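Local coordinates for protein aminotransferase, class I (Staphylococcus aureus, PDB 2O1B) that probably catalyses the pyridoxal-phosphate-dependent, reversible transfer of an amino group between an amino acid such as aspartate and a 2-oxo acid, at residues I50-G55 against V378-A383; R100-T105 against D229-S234; D134-P139 against L184-Y189; A324-P329 against E398-Y403. All blocks are in the same frame, centred on the assembly; numbering follows the deposited sequence. Where two conformers were deposited one is given.

Interaction 1 (I50-G55 against V378-A383); sequences INMAVG and VRISLA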
loop_
_atom_site.group_PDB
_atom_site.type_symbol
_atom_site.label_atom_id
_atom_site.label_comp_id
_atom_site.label_asym_id
_atom_site.label_seq_id
_atom_site.Cartn_x
_atom_site.Cartn_y
_atom_site.Cartn_z
ATOM N N ILE A 50 9.109 3.987 30.762
ATOM C CA ILE A 50 9.099 2.646 30.185
ATOM C C ILE A 50 7.851 2.560 29.305
ATOM O O ILE A 50 6.726 2.712 29.785
ATOM C CB ILE A 50 9.105 1.539 31.264
ATOM C CG1 ILE A 50 10.284 1.738 32.221
ATOM C CG2 ILE A 50 9.161 0.153 30.622
ATOM C CD1 ILE A 50 10.181 0.963 33.519
ATOM N N ASN A 51 8.071 2.354 28.009
ATOM C CA ASN A 51 6.995 2.333 27.026
ATOM C C ASN A 51 6.558 0.903 26.787
ATOM O O ASN A 51 7.147 0.205 25.971
ATOM C CB ASN A 51 7.457 2.982 25.716
ATOM C CG ASN A 51 6.318 3.227 24.734
ATOM O OD1 ASN A 51 5.193 2.741 24.902
ATOM N ND2 ASN A 51 6.615 3.987 23.686
HETATM N N MSE A 52 5.534 0.474 27.521
HETATM C CA MSE A 52 5.015 -0.894 27.426
HETATM C C MSE A 52 3.765 -0.925 26.547
HETATM O O MSE A 52 2.929 -1.825 26.660
HETATM C CB MSE A 52 4.694 -1.441 28.818
HETATM C CG MSE A 52 5.804 -1.270 29.839
HETATM SE SE MSE A 52 5.446 -2.211 31.480
HETATM C CE MSE A 52 6.220 -3.944 31.034
ATOM N N ALA A 53 3.644 0.074 25.681
ATOM C CA ALA A 53 2.539 0.165 24.740
ATOM C C ALA A 53 2.967 -0.321 23.342
ATOM O O ALA A 53 2.220 -0.186 22.371
ATOM C CB ALA A 53 2.029 1.585 24.691
ATOM N N VAL A 54 4.166 -0.903 23.265
ATOM C CA VAL A 54 4.782 -1.291 21.998
ATOM C C VAL A 54 4.316 -2.655 21.494
ATOM O O VAL A 54 4.331 -3.655 22.216
ATOM C CB VAL A 54 6.365 -1.233 22.049
ATOM C CG1 VAL A 54 6.865 0.027 22.773
ATOM C CG2 VAL A 54 6.986 -2.487 22.676
ATOM N N GLY A 55 3.878 -2.697 20.247
ATOM C CA GLY A 55 3.867 -3.961 19.541
ATOM C C GLY A 55 5.335 -4.210 19.251
ATOM O O GLY A 55 6.183 -3.337 19.498
ATOM N N VAL A 378 -5.762 -3.352 30.656
ATOM C CA VAL A 378 -4.734 -2.690 29.883
ATOM C C VAL A 378 -3.816 -3.748 29.279
ATOM O O VAL A 378 -3.660 -4.837 29.844
ATOM C CB VAL A 378 -3.937 -1.657 30.724
ATOM C CG1 VAL A 378 -4.862 -0.524 31.192
ATOM C CG2 VAL A 378 -3.247 -2.330 31.917
ATOM N N ARG A 379 -3.236 -3.423 28.124
ATOM C CA ARG A 379 -2.303 -4.307 27.438
ATOM C C ARG A 379 -0.867 -3.867 27.709
ATOM O O ARG A 379 -0.524 -2.684 27.589
ATOM C CB ARG A 379 -2.589 -4.290 25.934
ATOM C CG ARG A 379 -1.957 -5.432 25.143
ATOM C CD ARG A 379 -2.013 -5.134 23.641
ATOM N NE ARG A 379 -1.122 -4.028 23.283
ATOM C CZ ARG A 379 -0.970 -3.529 22.054
ATOM N NH1 ARG A 379 -1.638 -4.038 21.018
ATOM N NH2 ARG A 379 -0.128 -2.524 21.853
ATOM N N ILE A 380 -0.036 -4.827 28.073
ATOM C CA ILE A 380 1.325 -4.552 28.512
ATOM C C ILE A 380 2.282 -5.320 27.619
ATOM O O ILE A 380 2.238 -6.552 27.564
ATOM C CB ILE A 380 1.510 -4.948 29.992
ATOM C CG1 ILE A 380 0.765 -3.946 30.895
ATOM C CG2 ILE A 380 2.990 -5.054 30.354
ATOM C CD1 ILE A 380 0.755 -4.310 32.363
ATOM N N SER A 381 3.123 -4.587 26.898
ATOM C CA SER A 381 4.070 -5.202 25.968
ATOM C C SER A 381 5.338 -5.662 26.666
ATOM O O SER A 381 5.977 -4.892 27.386
ATOM C CB SER A 381 4.436 -4.230 24.860
ATOM O OG SER A 381 5.434 -4.788 24.011
ATOM N N LEU A 382 5.701 -6.918 26.434
ATOM C CA LEU A 382 6.924 -7.481 26.990
ATOM C C LEU A 382 8.101 -7.287 26.024
ATOM O O LEU A 382 9.168 -7.859 26.206
ATOM C CB LEU A 382 6.721 -8.963 27.321
ATOM C CG LEU A 382 5.630 -9.318 28.340
ATOM C CD1 LEU A 382 5.133 -10.741 28.110
ATOM C CD2 LEU A 382 6.115 -9.132 29.767
ATOM N N ALA A 383 7.886 -6.463 25.002
ATOM C CA ALA A 383 8.858 -6.262 23.938
ATOM C C ALA A 383 9.827 -5.126 24.258
ATOM O O ALA A 383 9.910 -4.132 23.532
ATOM C CB ALA A 383 8.143 -6.012 22.640
HETATM O O HOH W 1 0.763 -2.901 25.033
#

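Interaction 2 (R100-T105 against D229-S234); sequences RQYNVT and DAKNPS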
loop_
_atom_site.group_PDB
_atom_site.type_symbol
_atom_site.label_atom_id
_atom_site.label_comp_id
_atom_site.label_asym_id
_atom_site.label_seq_id
_atom_site.Cartn_x
_atom_site.Cartn_y
_atom_site.Cartn_z
ATOM N N ARG A 100 6.164 -27.071 5.489
ATOM C CA ARG A 100 6.972 -27.613 6.588
ATOM C C ARG A 100 6.543 -27.093 7.966
ATOM O O ARG A 100 6.787 -27.753 8.971
ATOM C CB ARG A 100 8.482 -27.451 6.346
ATOM C CG ARG A 100 8.956 -26.030 6.281
ATOM C CD ARG A 100 10.472 -25.932 6.171
ATOM N NE ARG A 100 10.865 -24.561 6.485
ATOM C CZ ARG A 100 10.967 -23.569 5.601
ATOM N NH1 ARG A 100 10.746 -23.774 4.308
ATOM N NH2 ARG A 100 11.302 -22.361 6.021
ATOM N N GLN A 101 5.892 -25.929 8.012
ATOM C CA GLN A 101 5.416 -25.389 9.287
ATOM C C GLN A 101 4.093 -26.029 9.731
ATOM O O GLN A 101 3.969 -26.466 10.882
ATOM C CB GLN A 101 5.293 -23.849 9.252
ATOM C CG GLN A 101 6.636 -23.085 9.267
ATOM C CD GLN A 101 7.286 -23.018 10.644
ATOM O OE1 GLN A 101 6.656 -23.336 11.659
ATOM N NE2 GLN A 101 8.546 -22.587 10.685
ATOM N N TYR A 102 3.120 -26.093 8.822
ATOM C CA TYR A 102 1.751 -26.481 9.180
ATOM C C TYR A 102 1.160 -27.660 8.385
ATOM O O TYR A 102 -0.027 -27.977 8.537
ATOM C CB TYR A 102 0.827 -25.251 9.116
ATOM C CG TYR A 102 1.360 -24.062 9.894
ATOM C CD1 TYR A 102 1.867 -22.943 9.240
ATOM C CD2 TYR A 102 1.382 -24.069 11.292
ATOM C CE1 TYR A 102 2.379 -21.848 9.958
ATOM C CE2 TYR A 102 1.880 -22.978 12.014
ATOM C CZ TYR A 102 2.385 -21.879 11.346
ATOM O OH TYR A 102 2.900 -20.807 12.065
ATOM N N ASN A 103 1.990 -28.319 7.572
ATOM C CA ASN A 103 1.544 -29.391 6.659
ATOM C C ASN A 103 0.332 -28.980 5.808
ATOM O O ASN A 103 -0.599 -29.763 5.592
ATOM C CB ASN A 103 1.298 -30.716 7.410
ATOM C CG ASN A 103 1.285 -31.930 6.475
ATOM O OD1 ASN A 103 1.985 -31.959 5.458
ATOM N ND2 ASN A 103 0.489 -32.942 6.825
ATOM N N VAL A 104 0.361 -27.731 5.341
ATOM C CA VAL A 104 -0.695 -27.166 4.519
ATOM C C VAL A 104 -0.184 -27.047 3.095
ATOM O O VAL A 104 0.822 -26.369 2.851
ATOM C CB VAL A 104 -1.129 -25.763 5.014
ATOM C CG1 VAL A 104 -2.157 -25.153 4.072
ATOM C CG2 VAL A 104 -1.689 -25.828 6.434
ATOM N N THR A 105 -0.876 -27.710 2.172
ATOM C CA THR A 105 -0.535 -27.653 0.751
ATOM C C THR A 105 -1.242 -26.483 0.090
ATOM O O THR A 105 -2.482 -26.387 0.125
ATOM C CB THR A 105 -0.934 -28.939 0.003
ATOM O OG1 THR A 105 -2.356 -29.101 0.061
ATOM C CG2 THR A 105 -0.275 -30.142 0.621
ATOM N N ASP A 229 3.097 -22.585 25.304
ATOM C CA ASP A 229 2.990 -23.948 25.818
ATOM C C ASP A 229 2.640 -24.976 24.735
ATOM O O ASP A 229 2.482 -26.162 25.023
ATOM C CB ASP A 229 1.973 -24.012 26.956
ATOM C CG ASP A 229 2.158 -25.244 27.838
ATOM O OD1 ASP A 229 1.130 -25.826 28.258
ATOM O OD2 ASP A 229 3.322 -25.633 28.121
ATOM N N ALA A 230 2.521 -24.503 23.495
ATOM C CA ALA A 230 2.101 -25.315 22.361
ATOM C C ALA A 230 2.235 -24.454 21.107
ATOM O O ALA A 230 1.953 -23.252 21.144
ATOM C CB ALA A 230 0.655 -25.774 22.540
ATOM N N LYS A 231 2.694 -25.067 20.015
ATOM C CA LYS A 231 2.810 -24.383 18.725
ATOM C C LYS A 231 1.416 -23.979 18.282
ATOM O O LYS A 231 0.504 -24.787 18.317
ATOM C CB LYS A 231 3.437 -25.309 17.680
ATOM C CG LYS A 231 3.495 -24.720 16.268
ATOM C CD LYS A 231 4.592 -25.380 15.419
ATOM C CE LYS A 231 4.764 -24.674 14.066
ATOM N NZ LYS A 231 5.139 -23.213 14.214
ATOM N N ASN A 232 1.247 -22.730 17.881
ATOM C CA ASN A 232 -0.058 -22.255 17.421
ATOM C C ASN A 232 -0.460 -22.953 16.132
ATOM O O ASN A 232 0.363 -23.077 15.227
ATOM C CB ASN A 232 -0.031 -20.747 17.178
ATOM C CG ASN A 232 0.258 -19.958 18.435
ATOM O OD1 ASN A 232 -0.455 -20.066 19.442
ATOM N ND2 ASN A 232 1.293 -19.139 18.376
ATOM N N PRO A 233 -1.725 -23.410 16.048
ATOM C CA PRO A 233 -2.225 -24.047 14.841
ATOM C C PRO A 233 -2.664 -23.064 13.750
ATOM O O PRO A 233 -3.124 -21.954 14.047
ATOM C CB PRO A 233 -3.437 -24.834 15.347
ATOM C CG PRO A 233 -3.930 -24.058 16.462
ATOM C CD PRO A 233 -2.748 -23.380 17.104
ATOM N N SER A 234 -2.525 -23.501 12.501
ATOM C CA SER A 234 -3.064 -22.789 11.356
ATOM C C SER A 234 -4.543 -23.164 11.201
ATOM O O SER A 234 -4.906 -24.318 11.410
ATOM C CB SER A 234 -2.293 -23.191 10.097
ATOM O OG SER A 234 -2.837 -22.580 8.932
HETATM O O HOH W 2 2.821 -21.765 14.651
#

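Interaction 3 (D134-P139 against L184-Y189); sequences DYVLLP and LIYLTY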
loop_
_atom_site.group_PDB
_atom_site.type_symbol
_atom_site.label_atom_id
_atom_site.label_comp_id
_atom_site.label_asym_id
_atom_site.label_seq_id
_atom_site.Cartn_x
_atom_site.Cartn_y
_atom_site.Cartn_z
ATOM N N ASP A 134 -23.423 -5.654 4.424
ATOM C CA ASP A 134 -23.039 -6.975 4.915
ATOM C C ASP A 134 -22.477 -6.861 6.321
ATOM O O ASP A 134 -21.718 -5.945 6.613
ATOM C CB ASP A 134 -21.986 -7.623 3.995
ATOM C CG ASP A 134 -22.597 -8.258 2.744
ATOM O OD1 ASP A 134 -21.816 -8.828 1.956
ATOM O OD2 ASP A 134 -23.837 -8.200 2.545
ATOM N N TYR A 135 -22.838 -7.807 7.184
ATOM C CA TYR A 135 -22.329 -7.835 8.553
ATOM C C TYR A 135 -20.971 -8.494 8.619
ATOM O O TYR A 135 -20.721 -9.481 7.932
ATOM C CB TYR A 135 -23.284 -8.600 9.453
ATOM C CG TYR A 135 -24.537 -7.857 9.808
ATOM C CD1 TYR A 135 -25.187 -7.045 8.880
ATOM C CD2 TYR A 135 -25.098 -7.990 11.069
ATOM C CE1 TYR A 135 -26.373 -6.371 9.215
ATOM C CE2 TYR A 135 -26.273 -7.331 11.410
ATOM C CZ TYR A 135 -26.900 -6.524 10.487
ATOM O OH TYR A 135 -28.053 -5.869 10.849
ATOM N N VAL A 136 -20.087 -7.922 9.438
ATOM C CA VAL A 136 -18.770 -8.494 9.679
ATOM C C VAL A 136 -18.581 -8.613 11.193
ATOM O O VAL A 136 -18.738 -7.622 11.927
ATOM C CB VAL A 136 -17.637 -7.629 9.061
ATOM C CG1 VAL A 136 -16.283 -8.241 9.342
ATOM C CG2 VAL A 136 -17.845 -7.456 7.550
ATOM N N LEU A 137 -18.252 -9.823 11.650
ATOM C CA LEU A 137 -17.994 -10.079 13.071
ATOM C C LEU A 137 -16.545 -9.784 13.425
ATOM O O LEU A 137 -15.641 -10.299 12.779
ATOM C CB LEU A 137 -18.347 -11.520 13.435
ATOM C CG LEU A 137 -19.853 -11.758 13.541
ATOM C CD1 LEU A 137 -20.163 -13.239 13.583
ATOM C CD2 LEU A 137 -20.376 -11.075 14.799
ATOM N N LEU A 138 -16.360 -8.951 14.455
ATOM C CA LEU A 138 -15.051 -8.501 14.919
ATOM C C LEU A 138 -14.789 -8.897 16.387
ATOM O O LEU A 138 -15.600 -8.588 17.260
ATOM C CB LEU A 138 -14.970 -6.972 14.773
ATOM C CG LEU A 138 -14.328 -6.332 13.525
ATOM C CD1 LEU A 138 -14.336 -7.178 12.255
ATOM C CD2 LEU A 138 -14.820 -4.936 13.236
ATOM N N PRO A 139 -13.643 -9.558 16.669
ATOM C CA PRO A 139 -13.367 -10.003 18.042
ATOM C C PRO A 139 -13.362 -8.848 19.038
ATOM O O PRO A 139 -12.717 -7.817 18.806
ATOM C CB PRO A 139 -11.957 -10.607 17.947
ATOM C CG PRO A 139 -11.772 -10.939 16.537
ATOM C CD PRO A 139 -12.550 -9.920 15.751
ATOM N N LEU A 184 -18.542 -12.043 6.687
ATOM C CA LEU A 184 -17.132 -12.118 7.029
ATOM C C LEU A 184 -16.925 -12.109 8.543
ATOM O O LEU A 184 -17.652 -11.427 9.282
ATOM C CB LEU A 184 -16.364 -10.960 6.376
ATOM C CG LEU A 184 -14.833 -10.947 6.432
ATOM C CD1 LEU A 184 -14.215 -12.100 5.636
ATOM C CD2 LEU A 184 -14.334 -9.628 5.901
ATOM N N ILE A 185 -15.929 -12.878 8.981
ATOM C CA ILE A 185 -15.536 -12.979 10.382
ATOM C C ILE A 185 -14.020 -12.894 10.519
ATOM O O ILE A 185 -13.289 -13.644 9.880
ATOM C CB ILE A 185 -16.007 -14.312 11.001
ATOM C CG1 ILE A 185 -17.529 -14.443 10.881
ATOM C CG2 ILE A 185 -15.574 -14.419 12.469
ATOM C CD1 ILE A 185 -18.068 -15.728 11.435
ATOM N N TYR A 186 -13.549 -11.979 11.358
ATOM C CA TYR A 186 -12.132 -11.964 11.709
ATOM C C TYR A 186 -11.891 -12.795 12.949
ATOM O O TYR A 186 -12.662 -12.729 13.919
ATOM C CB TYR A 186 -11.632 -10.546 11.948
ATOM C CG TYR A 186 -11.429 -9.759 10.695
ATOM C CD1 TYR A 186 -12.510 -9.300 9.958
ATOM C CD2 TYR A 186 -10.147 -9.463 10.237
ATOM C CE1 TYR A 186 -12.326 -8.566 8.795
ATOM C CE2 TYR A 186 -9.957 -8.719 9.081
ATOM C CZ TYR A 186 -11.048 -8.278 8.366
ATOM O OH TYR A 186 -10.862 -7.534 7.212
ATOM N N LEU A 187 -10.819 -13.577 12.909
ATOM C CA LEU A 187 -10.364 -14.309 14.073
ATOM C C LEU A 187 -8.884 -14.012 14.215
ATOM O O LEU A 187 -8.217 -13.737 13.226
ATOM C CB LEU A 187 -10.617 -15.815 13.915
ATOM C CG LEU A 187 -12.098 -16.252 13.917
ATOM C CD1 LEU A 187 -12.247 -17.738 13.689
ATOM C CD2 LEU A 187 -12.814 -15.833 15.216
ATOM N N THR A 188 -8.390 -14.053 15.446
ATOM C CA THR A 188 -7.010 -13.688 15.753
ATOM C C THR A 188 -6.522 -14.538 16.916
ATOM O O THR A 188 -6.903 -14.293 18.061
ATOM C CB THR A 188 -6.914 -12.195 16.181
ATOM O OG1 THR A 188 -7.812 -11.393 15.397
ATOM C CG2 THR A 188 -5.493 -11.677 16.044
ATOM N N TYR A 189 -5.704 -15.545 16.609
ATOM C CA TYR A 189 -5.064 -16.408 17.594
ATOM C C TYR A 189 -3.614 -16.686 17.189
ATOM O O TYR A 189 -3.359 -17.264 16.134
ATOM C CB TYR A 189 -5.851 -17.713 17.814
ATOM C CG TYR A 189 -7.235 -17.422 18.342
ATOM C CD1 TYR A 189 -8.329 -17.357 17.483
ATOM C CD2 TYR A 189 -7.434 -17.129 19.695
ATOM C CE1 TYR A 189 -9.607 -17.048 17.966
ATOM C CE2 TYR A 189 -8.685 -16.803 20.181
ATOM C CZ TYR A 189 -9.768 -16.771 19.317
ATOM O OH TYR A 189 -11.003 -16.457 19.813
#

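Interaction 4 (A324-P329 against E398-Y403); sequences AKADLP and ELAYLY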
loop_
_atom_site.group_PDB
_atom_site.type_symbol
_atom_site.label_atom_id
_atom_site.label_comp_id
_atom_site.label_asym_id
_atom_site.label_seq_id
_atom_site.Cartn_x
_atom_site.Cartn_y
_atom_site.Cartn_z
ATOM N N ALA A 324 1.664 -12.166 39.955
ATOM C CA ALA A 324 0.937 -13.152 40.749
ATOM C C ALA A 324 1.322 -13.117 42.230
ATOM O O ALA A 324 0.468 -13.275 43.103
ATOM C CB ALA A 324 1.130 -14.547 40.165
ATOM N N LYS A 325 2.606 -12.897 42.506
ATOM C CA LYS A 325 3.113 -12.845 43.875
ATOM C C LYS A 325 2.538 -11.672 44.673
ATOM O O LYS A 325 2.359 -11.767 45.898
ATOM C CB LYS A 325 4.638 -12.773 43.882
ATOM C CG LYS A 325 5.330 -14.126 43.750
ATOM C CD LYS A 325 6.816 -14.013 44.085
ATOM C CE LYS A 325 7.564 -15.333 43.860
ATOM N NZ LYS A 325 7.769 -15.644 42.413
ATOM N N ALA A 326 2.260 -10.570 43.979
ATOM C CA ALA A 326 1.720 -9.366 44.615
ATOM C C ALA A 326 0.193 -9.277 44.464
ATOM O O ALA A 326 -0.410 -8.247 44.771
ATOM C CB ALA A 326 2.402 -8.118 44.060
ATOM N N ASP A 327 -0.413 -10.371 44.007
ATOM C CA ASP A 327 -1.861 -10.466 43.818
ATOM C C ASP A 327 -2.420 -9.336 42.940
ATOM O O ASP A 327 -3.407 -8.691 43.307
ATOM C CB ASP A 327 -2.608 -10.526 45.167
ATOM C CG ASP A 327 -2.337 -11.816 45.943
ATOM O OD1 ASP A 327 -2.426 -12.910 45.343
ATOM O OD2 ASP A 327 -2.038 -11.733 47.162
ATOM N N LEU A 328 -1.771 -9.091 41.800
ATOM C CA LEU A 328 -2.323 -8.238 40.753
ATOM C C LEU A 328 -3.044 -9.173 39.788
ATOM O O LEU A 328 -2.423 -10.105 39.279
ATOM C CB LEU A 328 -1.206 -7.509 39.992
ATOM C CG LEU A 328 -0.351 -6.334 40.506
ATOM C CD1 LEU A 328 -0.914 -4.998 40.058
ATOM C CD2 LEU A 328 -0.101 -6.334 42.002
ATOM N N PRO A 329 -4.348 -8.950 39.544
ATOM C CA PRO A 329 -5.137 -9.807 38.640
ATOM C C PRO A 329 -4.864 -9.585 37.139
ATOM O O PRO A 329 -5.030 -8.475 36.627
ATOM C CB PRO A 329 -6.582 -9.433 38.967
ATOM C CG PRO A 329 -6.502 -8.032 39.476
ATOM C CD PRO A 329 -5.164 -7.886 40.154
ATOM N N GLU A 398 3.989 -2.410 43.285
ATOM C CA GLU A 398 3.769 -1.364 44.283
ATOM C C GLU A 398 2.295 -0.933 44.329
ATOM O O GLU A 398 1.825 -0.399 45.338
ATOM C CB GLU A 398 4.677 -0.164 43.986
ATOM C CG GLU A 398 4.826 0.845 45.126
ATOM C CD GLU A 398 3.774 1.960 45.110
ATOM O OE1 GLU A 398 3.078 2.133 44.087
ATOM O OE2 GLU A 398 3.650 2.675 46.121
ATOM N N LEU A 399 1.571 -1.190 43.243
ATOM C CA LEU A 399 0.176 -0.769 43.117
ATOM C C LEU A 399 -0.818 -1.826 43.597
ATOM O O LEU A 399 -2.027 -1.671 43.422
ATOM C CB LEU A 399 -0.129 -0.361 41.672
ATOM C CG LEU A 399 0.746 0.740 41.059
ATOM C CD1 LEU A 399 0.479 0.853 39.565
ATOM C CD2 LEU A 399 0.511 2.073 41.771
ATOM N N ALA A 400 -0.300 -2.888 44.212
ATOM C CA ALA A 400 -1.124 -3.985 44.741
ATOM C C ALA A 400 -2.258 -3.499 45.649
ATOM O O ALA A 400 -3.355 -4.060 45.630
ATOM C CB ALA A 400 -0.251 -4.988 45.487
ATOM N N TYR A 401 -1.981 -2.454 46.434
ATOM C CA TYR A 401 -2.972 -1.861 47.333
ATOM C C TYR A 401 -4.237 -1.376 46.600
ATOM O O TYR A 401 -5.312 -1.316 47.193
ATOM C CB TYR A 401 -2.340 -0.736 48.175
ATOM C CG TYR A 401 -2.087 0.555 47.425
ATOM C CD1 TYR A 401 -3.041 1.573 47.412
ATOM C CD2 TYR A 401 -0.898 0.756 46.725
ATOM C CE1 TYR A 401 -2.820 2.761 46.717
ATOM C CE2 TYR A 401 -0.664 1.943 46.020
ATOM C CZ TYR A 401 -1.633 2.942 46.024
ATOM O OH TYR A 401 -1.418 4.114 45.331
ATOM N N LEU A 402 -4.104 -1.039 45.317
ATOM C CA LEU A 402 -5.233 -0.528 44.540
ATOM C C LEU A 402 -6.254 -1.621 44.240
ATOM O O LEU A 402 -7.425 -1.338 44.003
ATOM C CB LEU A 402 -4.751 0.112 43.235
ATOM C CG LEU A 402 -4.044 1.469 43.318
ATOM C CD1 LEU A 402 -3.433 1.830 41.992
ATOM C CD2 LEU A 402 -4.986 2.575 43.767
ATOM N N TYR A 403 -5.804 -2.871 44.275
ATOM C CA TYR A 403 -6.643 -3.999 43.887
ATOM C C TYR A 403 -7.437 -4.637 45.028
ATOM O O TYR A 403 -8.339 -5.453 44.784
ATOM C CB TYR A 403 -5.809 -5.041 43.156
ATOM C CG TYR A 403 -5.367 -4.593 41.780
ATOM C CD1 TYR A 403 -6.182 -4.800 40.662
ATOM C CD2 TYR A 403 -4.145 -3.953 41.595
ATOM C CE1 TYR A 403 -5.785 -4.401 39.405
ATOM C CE2 TYR A 403 -3.746 -3.545 40.341
ATOM C CZ TYR A 403 -4.566 -3.774 39.251
ATOM O OH TYR A 403 -4.159 -3.375 38.005
#

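Interaction 1 (I50-G55 against V378-A383)
The backbone amide of S381 donates to M52 O over 2.8 Å, with 163° at the hydrogen, tying the end of strand 377-381 to the chain near strand 50-51. Two further polar links involve the R379 guanidinium, both at its edge and in its plane. A water gives a hydrogen to M52 O at 2.9 Å and accepts one from R379 NE at 2.8 Å, while R379 NH2 makes a weak bond of 3.4 Å to A53 O. The arginine chain is extended as far as chi2 and then folds at chi3 (69°), which brings the guanidinium back beside the loop. S381 OG also accepts from A383 N at 3.1 Å, an ST turn; its very short approach to V54 O is doubtful.

The apolar contacts flank this polar core. M52, a selenomethionine, runs alongside I380, with CE tight against CG2 at 3.5 Å, and F319 of helix 302-325 touches both. V54 CG2 meets A383 CB at 3.7 Å.

R379 NH1 bonds OD1 of N192, a pyridoxal-phosphate pocket residue. Held through NE and NH1, and weakly at NH2, the guanidinium is probably fixed in orientation about 6 Å from the cofactor, consistent with the substrate-carboxylate arginine of class I aminotransferases.

Interaction 2 (R100-T105 against D229-S234)
K231 and Q101 cross at about a right angle, and their ends form the direct polar link: K231 NZ donates to Q101 OE1 over 3.0 Å, arriving close to the direction of the C=O bond (163° at the oxygen). The bend at the last lysine torsion (chi4 60°) turns the ammonium out of an otherwise extended chain. A water completes the polar group. It accepts from Y102 OH and from K231 NZ and donates to N232 O, each at 2.8 Å, and it lies in the plane of the tyrosine ring. N232 O also lies at the ring edge, 3.6 Å from Y102 CE2.

Non-polar contact centres on Y102. S234 CB makes an off-centre CH-pi contact, 4.2 Å from the ring centroid and 29° off its normal, and the rings of Y98 and F221 meet Y102 as well. The serine hydroxyl serves elsewhere, bonding E247.

The C-terminal end of helix 88-102 and the loop after strand 216-220 are therefore joined by a partly buried tyrosine ring with a lysine-amide-water group beside it. Since the partners of K231 NZ across the contact are the neutral amide oxygen and the water, its charge would probably polarise both, and the single water couples the tyrosine hydroxyl to the loop backbone.

Interaction 3 (D134-P139 against L184-Y189)
L137 and I185 lie side by side on one face of the sheet, their CD1 atoms 3.9 Å apart; on the other face V136 CG2 packs on L184 CB at 4.0 Å. These pairs join neighbouring parallel strands, 135-140 and 182-187, of the mixed seven-stranded sheet in the large domain of the fold type I pyridoxal-phosphate enzymes. The axes of 135-139 and 184-187 come within 4.7 Å, at 11° to each other.

Further along, the ring of Y186 extends the V136 side. With chi1 at 179°, V136 CG1 stands opposite its own amide nitrogen and meets the ring edge in plane, 4.0 Å from CD1. L138 runs alongside the same tyrosine and brings its own CD1 to 3.6 Å from Y186 CD1, the leucine's chi1 and chi2 both lying away from staggered values. Helix 118-129 covers this face: V125 and P126 touch Y186, whose hydroxyl bonds L122 O and whose ring stacks on Y146.

The backbone supplies the polar contacts. L137 N donates to L184 O in the carbonyl plane (2.9 Å), and Y186 N donates to L137 O (3.0 Å) with 166° at the hydrogen. Beyond these the strands part, the paired CA atoms of P139 and L187 being further apart than those of L137 and I185. There T188 reaches the cofactor, and its OG1 bonds Y146 OH. P139 has no N-H to continue the pairing; instead its ring carbon CG sits 3.3 Å from Y186 O, a buried carbonyl oxygen with no hydrogen-bond partner in the model.

Interaction 4 (A324-P329 against E398-Y403)
A Schellman motif closes helix 302-325 and carries A326, L328 and P329 against A400 and Y403 near the C-terminus. D327 is its C-prime residue, with positive phi (54°). D327 N bonds A324 O at 3.2 Å, and L328 N also returns to a helix carbonyl, so the chain turns sharply and presents its apolar residues to the other segment.

A400 is the small partner. Its CB lies 3.3 Å from A326 O and 3.7 Å from L328 CD2, and the looser approach of A326 CB completes the group. The other leucine branch, CD1, is directed at the Y403 ring, but its spacing there is too short in the model to bear weight. The two segments belong to the small domain, where helix 302-325 leads into strand 330-331 and helix 388-397 leads into a last helix-like turn, with Y403 N bonded to A400 O at 3.0 Å.

P329 lies over one face of the Y403 ring as a CH-pi contact: CD is 3.7 Å from the centroid and 29° off the ring normal. The tyrosine CG is anti to its own carbonyl carbon (chi1 -70°), which turns the ring toward the proline. Its hydroxyl bonds E342 O on the adjacent strand, and P329 pairs through its backbone with that same E342. F352 of helix 349-360 and P344 also touch the tyrosine.

Two of the contacts reach toward the cofactor from different parts of the chain. Interaction 3 holds T188, whose side chain is about 4 Å from pyridoxal-5'-phosphate, while interaction 1 brings the R379 side chain to about 6 Å from it; their centres are about 25 Å apart, on opposite sides of the chain's centre. Interaction 2 is more remote, with the N232 side chain about 11 Å from the cofactor, but its nearest atoms come within about 5 Å of interaction 3. Interaction 4 lies outermost, its centre about 18 Å from that of interaction 1 and about 34 Å from that of interaction 3. Along the sequence, the segments of interactions 1 and 4 alternate, and their nearest atoms are about 6 Å apart.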